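Local structure of prolyl 4-hydroxylase (Phytophthora capsici LT1534, 6IUQ) at residues T304-E307 with N308-N312; R57-E61 with N62-K66; E176-K179 with E180-G184. The protein probably hydroxylates prolyl residues at C4 as an iron(II)- and 2-oxoglutarate-dependent dioxygenase built on a double-stranded beta-helix core. One frame throughout, in Å; residues are numbered along the deposited sequence.

Contact 1 of 3, residues T304-E307 with N308-N312; sequences THVE and NVKRN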
# COMPACT_ATOMS: atom_id res chain seq x y z
N THR A 304 -9.22 -17.88 16.06
CA THR A 304 -10.68 -17.89 16.13
C THR A 304 -11.36 -17.72 14.76
O THR A 304 -12.33 -18.41 14.46
CB THR A 304 -11.18 -16.78 17.07
OG1 THR A 304 -10.67 -17.00 18.39
CG2 THR A 304 -12.68 -16.75 17.11
N HIS A 305 -10.86 -16.79 13.95
CA HIS A 305 -11.41 -16.56 12.62
C HIS A 305 -11.27 -17.79 11.74
O HIS A 305 -12.21 -18.20 11.05
CB HIS A 305 -10.73 -15.35 11.97
CG HIS A 305 -11.29 -15.01 10.62
ND1 HIS A 305 -11.15 -15.83 9.52
CD2 HIS A 305 -11.97 -13.92 10.19
CE1 HIS A 305 -11.73 -15.28 8.47
NE2 HIS A 305 -12.24 -14.12 8.85
N VAL A 306 -10.10 -18.41 11.77
CA VAL A 306 -9.82 -19.59 10.97
C VAL A 306 -10.77 -20.74 11.33
O VAL A 306 -11.22 -21.49 10.46
CB VAL A 306 -8.33 -20.04 11.15
CG1 VAL A 306 -8.12 -21.48 10.76
CG2 VAL A 306 -7.42 -19.13 10.36
N GLU A 307 -11.08 -20.88 12.62
CA GLU A 307 -11.96 -21.96 13.05
C GLU A 307 -13.42 -21.65 12.70
O GLU A 307 -14.16 -22.55 12.31
CB GLU A 307 -11.80 -22.22 14.55
CG GLU A 307 -12.76 -23.28 15.11
CD GLU A 307 -12.56 -24.67 14.52
OE1 GLU A 307 -11.44 -24.97 14.04
OE2 GLU A 307 -13.52 -25.47 14.52
N ASN A 308 -13.84 -20.39 12.84
CA ASN A 308 -15.16 -19.93 12.38
C ASN A 308 -15.40 -20.21 10.90
O ASN A 308 -16.47 -20.65 10.51
CB ASN A 308 -15.34 -18.44 12.63
CG ASN A 308 -15.51 -18.10 14.10
OD1 ASN A 308 -15.83 -18.97 14.92
ND2 ASN A 308 -15.33 -16.83 14.44
N VAL A 309 -14.38 -19.97 10.08
CA VAL A 309 -14.47 -20.31 8.69
C VAL A 309 -14.66 -21.81 8.54
O VAL A 309 -15.56 -22.24 7.81
CB VAL A 309 -13.24 -19.85 7.89
CG1 VAL A 309 -13.20 -20.51 6.53
CG2 VAL A 309 -13.25 -18.33 7.75
N LYS A 310 -13.85 -22.61 9.23
CA LYS A 310 -13.94 -24.07 9.08
C LYS A 310 -15.29 -24.64 9.53
O LYS A 310 -15.76 -25.64 8.99
CB LYS A 310 -12.81 -24.77 9.85
CG LYS A 310 -11.41 -24.41 9.34
CD LYS A 310 -10.35 -25.41 9.79
CE LYS A 310 -8.93 -24.84 9.60
NZ LYS A 310 -8.68 -24.39 8.18
N ARG A 311 -15.91 -24.00 10.52
CA ARG A 311 -17.26 -24.38 10.94
C ARG A 311 -18.35 -23.97 9.95
O ARG A 311 -19.45 -24.53 9.96
CB ARG A 311 -17.58 -23.77 12.30
CG ARG A 311 -16.88 -24.44 13.46
CD ARG A 311 -16.84 -23.51 14.65
NE ARG A 311 -15.97 -24.00 15.71
CZ ARG A 311 -16.37 -24.23 16.95
NH1 ARG A 311 -17.63 -24.00 17.30
NH2 ARG A 311 -15.50 -24.68 17.85
N ASN A 312 -18.06 -22.98 9.10
CA ASN A 312 -18.99 -22.56 8.05
C ASN A 312 -18.76 -23.40 6.81
O ASN A 312 -18.05 -22.98 5.89
CB ASN A 312 -18.82 -21.07 7.75
CG ASN A 312 -19.95 -20.51 6.93
OD1 ASN A 312 -20.55 -21.21 6.12
ND2 ASN A 312 -20.25 -19.22 7.13
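His305 and Val309 meet one turn apart near the C-terminal end of helix 296-311. The contact is local and follows the i to i+4 pattern of an alpha-helix. Four backbone bonds run in series: Asn308 N to Thr304 O, Val309 N to His305 O, Lys310 N to Val306 O and Arg311 N to Glu307 O. Arg311 N to Glu307 O is 2.9 Å.

The packed side is apolar. Val309 is buried, and its side chain also touches Ile319 of helix 313-328. Its CG2 approaches the imidazole of His305, with CE1 of His305 3.5 Å from CG2 of Val309. The ring reaches that methyl because CG of His305 stands anti to the backbone N (chi1 -177°). The same packing buries His305 ND1, which has no polar partner in the model. Next to this pair, Val306 and Lys310 run side by side in the same direction. CG1 of Val306 lies 3.6 Å from CE of Lys310, so the methylene chain of the lysine supplies an apolar surface. Lys310 also touches Tyr316 of helix 313-328, and its NZ forms a long, weak ion pair with Glu276.

The looser side carries polar and charged groups, most of them on exposed residues. Thr304 and Asn308 point the same way there, with CG2 of Thr304 3.8 Å from ND2 of Asn308. The hydroxyl of Thr304 bonds back to Lys300 O. Further along, Glu307 bends at chi2 (63°) and brings its carboxylate to the extended chain of Arg311. The carboxylate and guanidinium planes are 88° apart, so this is not a flat two-pronged pair. A single salt-bridge bond joins them: NE of Arg311 donates to the anti lone pair of Glu307 OE2 at 3.1 Å.

Contact 2 of 3, residues R57-E61 with N62-K66; sequences RWLNE and NDHFK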
# COMPACT_ATOMS: atom_id res chain seq x y z
N ARG A 57 14.92 13.12 7.62
CA ARG A 57 15.95 12.84 8.61
C ARG A 57 16.02 13.97 9.64
O ARG A 57 16.22 13.74 10.82
CB ARG A 57 17.31 12.65 7.94
CG ARG A 57 17.50 11.32 7.22
CD ARG A 57 18.98 11.00 7.17
NE ARG A 57 19.38 10.15 6.06
CZ ARG A 57 19.38 8.82 6.07
NH1 ARG A 57 18.96 8.16 7.15
NH2 ARG A 57 19.80 8.14 5.00
N TRP A 58 15.85 15.20 9.16
CA TRP A 58 15.84 16.34 10.05
C TRP A 58 14.68 16.26 11.04
O TRP A 58 14.86 16.49 12.23
CB TRP A 58 15.75 17.64 9.26
CG TRP A 58 15.83 18.83 10.14
CD1 TRP A 58 16.97 19.46 10.57
CD2 TRP A 58 14.74 19.54 10.73
NE1 TRP A 58 16.65 20.52 11.38
CE2 TRP A 58 15.28 20.59 11.50
CE3 TRP A 58 13.35 19.39 10.68
CZ2 TRP A 58 14.49 21.49 12.19
CZ3 TRP A 58 12.56 20.28 11.38
CH2 TRP A 58 13.14 21.32 12.13
N LEU A 59 13.50 15.93 10.54
CA LEU A 59 12.33 15.77 11.39
C LEU A 59 12.60 14.74 12.47
O LEU A 59 12.18 14.89 13.62
CB LEU A 59 11.11 15.36 10.56
CG LEU A 59 10.52 16.47 9.71
CD1 LEU A 59 9.43 15.91 8.82
CD2 LEU A 59 9.98 17.59 10.60
N ASN A 60 13.32 13.70 12.09
CA ASN A 60 13.68 12.63 13.01
C ASN A 60 14.74 13.03 14.05
O ASN A 60 14.71 12.55 15.19
CB ASN A 60 14.17 11.41 12.23
CG ASN A 60 14.39 10.22 13.11
OD1 ASN A 60 13.46 9.76 13.79
ND2 ASN A 60 15.62 9.71 13.13
N GLU A 61 15.68 13.88 13.65
CA GLU A 61 16.69 14.41 14.57
C GLU A 61 16.06 15.33 15.60
O GLU A 61 16.52 15.42 16.73
CB GLU A 61 17.77 15.18 13.82
CG GLU A 61 18.79 14.34 13.07
CD GLU A 61 19.65 15.20 12.13
OE1 GLU A 61 19.10 16.12 11.48
OE2 GLU A 61 20.88 14.95 12.04
N ASN A 62 15.01 16.02 15.20
CA ASN A 62 14.38 16.97 16.10
C ASN A 62 13.12 16.37 16.70
O ASN A 62 12.15 17.07 17.01
CB ASN A 62 14.11 18.27 15.37
CG ASN A 62 15.40 18.99 15.00
OD1 ASN A 62 16.08 18.60 14.05
ND2 ASN A 62 15.76 20.01 15.76
N ASP A 63 13.17 15.06 16.88
CA ASP A 63 12.20 14.31 17.67
C ASP A 63 10.75 14.57 17.30
O ASP A 63 9.88 14.65 18.18
CB ASP A 63 12.44 14.60 19.15
CG ASP A 63 13.86 14.26 19.60
OD1 ASP A 63 14.39 13.19 19.20
OD2 ASP A 63 14.46 15.07 20.34
N HIS A 64 10.47 14.67 16.01
CA HIS A 64 9.09 14.82 15.54
C HIS A 64 8.46 13.47 15.18
O HIS A 64 7.23 13.37 15.11
CB HIS A 64 9.04 15.78 14.35
CG HIS A 64 9.30 17.21 14.72
ND1 HIS A 64 10.56 17.75 14.75
CD2 HIS A 64 8.45 18.20 15.10
CE1 HIS A 64 10.49 19.02 15.11
NE2 HIS A 64 9.22 19.32 15.34
N PHE A 65 9.27 12.45 15.01
CA PHE A 65 8.75 11.12 14.75
C PHE A 65 8.32 10.64 16.11
O PHE A 65 9.05 10.71 17.06
CB PHE A 65 9.78 10.20 14.13
CG PHE A 65 9.82 10.26 12.65
CD1 PHE A 65 10.38 11.33 12.01
CD2 PHE A 65 9.30 9.25 11.89
CE1 PHE A 65 10.42 11.39 10.65
CE2 PHE A 65 9.34 9.30 10.55
CZ PHE A 65 9.90 10.37 9.92
N LYS A 66 7.18 9.99 16.15
CA LYS A 66 6.66 9.48 17.39
C LYS A 66 6.25 8.05 17.28
O LYS A 66 5.70 7.67 16.28
CB LYS A 66 5.42 10.26 17.75
CG LYS A 66 5.70 11.68 18.17
CD LYS A 66 6.92 11.73 19.06
CE LYS A 66 7.07 13.10 19.68
NZ LYS A 66 8.22 13.13 20.61
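The indole of Trp58 has the side-chain amide of Asn62 stacked over one face, the two planes 30° apart. The contact lies toward the rim of the indole. The His64 ring is nearly parallel to the six-membered ring of Trp58 but slid well aside, with little overlap. At the edge of the imidazole lies Leu59 O, which receives a weak bond from His64 ND1 at 3.5 Å. The Phe65 ring has CB of Leu59 at its edge, 4.0 Å from CE1 of Phe65. The amide of Asn60 stands almost perpendicular to the Phe65 ring, its OD1 3.7 Å from Phe65 CB. Asn60 CG is anti to the backbone N (chi1 -173°), which sets the amide across the base of the Phe65 side chain.

Outside the turn, Phe5 meets Trp58 edge-to-face. Leu59 and Phe65 both touch Leu143 of strand 139-146.

Backbone bonds close helix 46-61. Asn62 N bonds Trp58 O at 3.0 Å. His64 N bonds Leu59 O at 2.9 Å, and Asp63 N makes a weak bond of 3.4 Å to Asn60 O. Leu59 O thus takes two donors from His64, the backbone N and, weakly, ND1. Asp63, with positive phi, is the C-prime residue: this is a Schellman motif ending the helix.

Contact 3 of 3, residues E176-K179 with E180-G184; sequences EGWK and EGDGG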
# COMPACT_ATOMS: atom_id res chain seq x y z
N GLU A 176 18.85 4.60 -0.19
CA GLU A 176 19.85 4.61 -1.26
C GLU A 176 20.83 3.45 -1.15
O GLU A 176 21.30 3.11 -0.06
CB GLU A 176 20.62 5.93 -1.30
CG GLU A 176 20.54 6.56 -2.69
CD GLU A 176 21.60 7.61 -2.95
OE1 GLU A 176 21.68 8.57 -2.15
OE2 GLU A 176 22.32 7.48 -3.96
N GLY A 177 21.13 2.84 -2.28
CA GLY A 177 22.02 1.70 -2.31
C GLY A 177 21.46 0.53 -1.53
O GLY A 177 22.22 -0.22 -0.92
N TRP A 178 20.13 0.40 -1.52
CA TRP A 178 19.48 -0.79 -0.97
C TRP A 178 20.11 -2.00 -1.64
O TRP A 178 20.39 -1.97 -2.84
CB TRP A 178 17.95 -0.76 -1.18
CG TRP A 178 17.26 -2.00 -0.65
CD1 TRP A 178 16.71 -2.16 0.60
CD2 TRP A 178 17.08 -3.25 -1.32
NE1 TRP A 178 16.18 -3.42 0.73
CE2 TRP A 178 16.41 -4.12 -0.43
CE3 TRP A 178 17.42 -3.71 -2.60
CZ2 TRP A 178 16.07 -5.42 -0.78
CZ3 TRP A 178 17.08 -5.03 -2.94
CH2 TRP A 178 16.41 -5.86 -2.03
N LYS A 179 20.35 -3.07 -0.88
CA LYS A 179 20.96 -4.27 -1.43
C LYS A 179 20.17 -5.48 -0.96
O LYS A 179 19.50 -5.43 0.08
CB LYS A 179 22.43 -4.41 -0.99
CG LYS A 179 22.59 -4.57 0.52
CD LYS A 179 24.05 -4.56 0.99
CE LYS A 179 24.11 -4.74 2.51
NZ LYS A 179 23.61 -6.11 2.90
N GLU A 180 20.25 -6.57 -1.73
CA GLU A 180 19.66 -7.84 -1.33
C GLU A 180 20.10 -8.19 0.08
O GLU A 180 21.29 -8.09 0.40
CB GLU A 180 20.05 -8.94 -2.31
CG GLU A 180 18.91 -9.88 -2.67
CD GLU A 180 19.40 -11.15 -3.35
OE1 GLU A 180 19.48 -12.20 -2.68
OE2 GLU A 180 19.73 -11.09 -4.56
N GLY A 181 19.15 -8.54 0.94
CA GLY A 181 19.45 -8.82 2.33
C GLY A 181 19.12 -7.66 3.25
O GLY A 181 18.92 -7.88 4.45
N ASP A 182 19.04 -6.44 2.72
CA ASP A 182 18.61 -5.30 3.53
C ASP A 182 17.17 -5.51 3.99
O ASP A 182 16.76 -4.96 5.01
CB ASP A 182 18.70 -3.98 2.76
CG ASP A 182 20.13 -3.50 2.56
OD1 ASP A 182 21.03 -3.95 3.31
OD2 ASP A 182 20.34 -2.66 1.66
N GLY A 183 16.41 -6.30 3.24
CA GLY A 183 15.03 -6.57 3.58
C GLY A 183 14.17 -5.33 3.41
O GLY A 183 14.54 -4.41 2.67
N GLY A 184 13.04 -5.29 4.10
CA GLY A 184 12.12 -4.18 4.00
C GLY A 184 11.27 -4.11 2.74
O GLY A 184 10.61 -3.09 2.50
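Glu180 places its backbone N over one face of the Trp178 indole, 3.7 Å from CZ3 of Trp178. It begins a type II beta turn from Lys179 to Asp182, in the loop between strands 166-173 and 186-189. Gly181 follows with positive phi (101°), as is usual at the third position of such a turn. Its O accepts a bond from His221 ND1.

Asp182 closes the turn, its N bonding Lys179 O at 2.9 Å. Its CB points toward residues 176-179, and its side chain crosses that of Lys179 at about a right angle. Asp182 OD2 takes the N-H of Lys179 N at 2.6 Å, from above the carboxylate plane, and lies over the same indole face as Glu180 N. Asp182 OD1 forms a salt bridge with Lys179 NZ at 3.4 Å; the lysine bends at chi4 (65°) to bring NZ there.

Gly183 O lies at the indole edge, where it accepts from Trp178 NE1 at 2.7 Å, close to straight (165°) and in the carbonyl plane.

The Asp182 carboxylate thus pairs with a backbone N-H and an ammonium group, which would probably favour its charged form. The Gly183 bond helps to fix the indole rotation.

How the contacts relate
All three contacts are local and come along the chain in the order contact 2, contact 3, contact 1. Contact 2 ends helix 46-61 beside strands 139-146 and 224-232 of the large antiparallel sheet. Contact 3 lies in the loop linking strand 166-173 of that sheet to strand 186-189 of the small one. Their centres are about 23 Å apart and their nearest atoms about 6 Å, without touching. Contact 1 stands apart on helix 296-311, its centre about 44 Å from that of contact 2 and about 38 Å from that of contact 3. Two contacts thus border the double-stranded beta-helix core, and the third belongs to the C-terminal helices.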